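Local coordinates for bartonella effector protein (Bep) substrate of VirB T4SS (Bartonella clarridgeiae, PDB 4XI8) that probably transfers AMP from ATP to threonine or tyrosine hydroxyls of target proteins through its Fic domain, the part modelled here, at residues 44-49 / 68-73. Sequence-based numbering, arbitrary orientation.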
loop_
_atom_site.group_PDB
_atom_site.type_symbol
_atom_site.label_atom_id
_atom_site.label_comp_id
_atom_site.label_asym_id
_atom_site.label_seq_id
_atom_site.Cartn_x
_atom_site.Cartn_y
_atom_site.Cartn_z
ATOM N N GLN A 44 19.066 -2.880 8.642
ATOM C CA GLN A 44 20.491 -2.586 8.560
ATOM C C GLN A 44 21.239 -3.757 7.935
ATOM O O GLN A 44 22.154 -3.568 7.133
ATOM C CB GLN A 44 21.056 -2.280 9.949
ATOM C CG GLN A 44 22.555 -2.022 9.980
ATOM C CD GLN A 44 22.941 -0.712 9.324
ATOM O OE1 GLN A 44 22.101 0.164 9.117
ATOM N NE2 GLN A 44 24.217 -0.571 8.991
ATOM N N ALA A 45 20.836 -4.966 8.312
ATOM C CA ALA A 45 21.464 -6.181 7.811
ATOM C C ALA A 45 21.230 -6.367 6.315
ATOM O O ALA A 45 22.129 -6.787 5.587
ATOM C CB ALA A 45 20.952 -7.387 8.577
ATOM N N MET A 46 20.019 -6.052 5.861
ATOM C CA MET A 46 19.681 -6.165 4.446
ATOM C C MET A 46 20.487 -5.185 3.602
ATOM O O MET A 46 20.878 -5.496 2.476
ATOM C CB MET A 46 18.184 -5.935 4.225
ATOM C CG MET A 46 17.295 -7.025 4.796
ATOM S SD MET A 46 15.550 -6.737 4.449
ATOM C CE MET A 46 14.809 -8.174 5.218
ATOM N N LEU A 47 20.729 -4.000 4.154
ATOM C CA LEU A 47 21.511 -2.979 3.469
ATOM C C LEU A 47 22.956 -3.429 3.284
ATOM O O LEU A 47 23.547 -3.232 2.223
ATOM C CB LEU A 47 21.468 -1.661 4.242
ATOM C CG LEU A 47 22.208 -0.487 3.597
ATOM C CD1 LEU A 47 21.621 -0.174 2.232
ATOM C CD2 LEU A 47 22.171 0.737 4.498
ATOM N N ASN A 48 23.516 -4.037 4.325
ATOM C CA ASN A 48 24.889 -4.521 4.287
ATOM C C ASN A 48 25.055 -5.723 3.361
ATOM O O ASN A 48 26.115 -5.915 2.765
ATOM C CB ASN A 48 25.361 -4.880 5.697
ATOM C CG ASN A 48 25.415 -3.674 6.616
ATOM O OD1 ASN A 48 25.492 -2.534 6.159
ATOM N ND2 ASN A 48 25.373 -3.921 7.921
ATOM N N LEU A 49 24.001 -6.526 3.244
ATOM C CA LEU A 49 24.019 -7.702 2.380
ATOM C C LEU A 49 24.123 -7.329 0.904
ATOM O O LEU A 49 24.700 -8.069 0.110
ATOM C CB LEU A 49 22.769 -8.552 2.611
ATOM C CG LEU A 49 22.807 -9.508 3.805
ATOM C CD1 LEU A 49 21.504 -10.280 3.918
ATOM C CD2 LEU A 49 23.987 -10.458 3.687
ATOM N N GLN A 68 22.040 -15.776 9.287
ATOM C CA GLN A 68 22.980 -15.311 10.298
ATOM C C GLN A 68 23.125 -13.798 10.258
ATOM O O GLN A 68 22.958 -13.126 11.270
ATOM C CB GLN A 68 24.352 -15.956 10.105
ATOM C CG GLN A 68 25.382 -15.497 11.123
ATOM C CD GLN A 68 26.805 -15.733 10.660
ATOM O OE1 GLN A 68 27.117 -16.768 10.074
ATOM N NE2 GLN A 68 27.676 -14.762 10.914
ATOM N N ARG A 69 23.420 -13.271 9.073
ATOM C CA ARG A 69 23.661 -11.843 8.899
ATOM C C ARG A 69 22.443 -11.009 9.293
ATOM O O ARG A 69 22.579 -9.881 9.767
ATOM C CB ARG A 69 24.061 -11.548 7.452
ATOM C CG ARG A 69 24.800 -10.233 7.271
ATOM C CD ARG A 69 26.073 -10.196 8.103
ATOM N NE ARG A 69 27.081 -11.135 7.616
ATOM C CZ ARG A 69 28.291 -11.272 8.151
ATOM N NH1 ARG A 69 28.645 -10.531 9.192
ATOM N NH2 ARG A 69 29.148 -12.149 7.647
ATOM N N LEU A 70 21.255 -11.575 9.105
ATOM C CA LEU A 70 20.014 -10.864 9.390
ATOM C C LEU A 70 19.693 -10.812 10.883
ATOM O O LEU A 70 19.172 -9.811 11.372
ATOM C CB LEU A 70 18.845 -11.504 8.637
ATOM C CG LEU A 70 18.771 -11.276 7.125
ATOM C CD1 LEU A 70 17.519 -11.914 6.550
ATOM C CD2 LEU A 70 18.816 -9.792 6.797
ATOM N N TYR A 71 19.994 -11.887 11.604
ATOM C CA TYR A 71 19.561 -11.999 12.994
ATOM C C TYR A 71 20.688 -12.223 14.007
ATOM O O TYR A 71 20.417 -12.613 15.141
ATOM C CB TYR A 71 18.539 -13.134 13.130
ATOM C CG TYR A 71 17.301 -12.967 12.277
ATOM C CD1 TYR A 71 16.241 -12.177 12.704
ATOM C CD2 TYR A 71 17.187 -13.609 11.050
ATOM C CE1 TYR A 71 15.106 -12.022 11.927
ATOM C CE2 TYR A 71 16.056 -13.460 10.267
ATOM C CZ TYR A 71 15.019 -12.666 10.711
ATOM O OH TYR A 71 13.891 -12.515 9.936
ATOM N N GLU A 72 21.937 -11.978 13.620
ATOM C CA GLU A 72 23.052 -12.231 14.536
ATOM C C GLU A 72 23.084 -11.235 15.689
ATOM O O GLU A 72 23.586 -11.543 16.768
ATOM C CB GLU A 72 24.390 -12.212 13.790
ATOM C CG GLU A 72 24.844 -10.847 13.308
ATOM C CD GLU A 72 26.139 -10.920 12.522
ATOM O OE1 GLU A 72 26.504 -9.914 11.878
ATOM O OE2 GLU A 72 26.792 -11.985 12.549
ATOM N N LYS A 73 22.544 -10.044 15.458
ATOM C CA LYS A 73 22.476 -9.021 16.493
ATOM C C LYS A 73 21.225 -9.216 17.333
ATOM O O LYS A 73 21.072 -8.610 18.393
ATOM C CB LYS A 73 22.492 -7.619 15.881
ATOM C CG LYS A 73 23.883 -7.043 15.680
ATOM C CD LYS A 73 23.816 -5.605 15.196
ATOM C CE LYS A 73 24.484 -4.661 16.183
ATOM N NZ LYS A 73 23.854 -4.735 17.531
#
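Ala45 O is the best-held polar atom, gripped once, by Leu49 N at 3.0 Å along its own helix. The carboxylate of Glu72 has one modest partner per oxygen: OE1 pairs with the guanidinium of Arg69 in a salt bridge, NH1 to OE1 3.5 Å, while OE2 takes a weak but nearly straight hydrogen bond from Gln68 NE2 at 3.3 Å. In Arg69, CG lies anti to the backbone N (chi1 -159°), which sets it 3.7 Å from Leu49 CD2 as the two side chains cross obliquely; the bends at chi2 and chi3 then turn the guanidinium away toward Glu72. Its NH2 also makes a weak hydrogen bond to Tyr65.

The helices themselves come closest at Ala45 and Leu70, CA to CA 5.2 Å. Ala45, with its small side chain, stands at this point, and its CB packs 3.7 Å from Leu70 CD2. That same leucine methyl touches Met46 CG and Leu49 CD1, so three side chains of 44-49 gather round one branch of Leu70. Leu42 and, from helix 148-162, Val151 and Ile154 also pack on Leu70, and Tyr150 meets Met46. The contact is thus apolar helix-helix packing, with the Arg69 end turned away to an ion pair within its own segment, joining helix 32-51 to the C-terminal part of helix 60-71 in the mainly helical Fic fold.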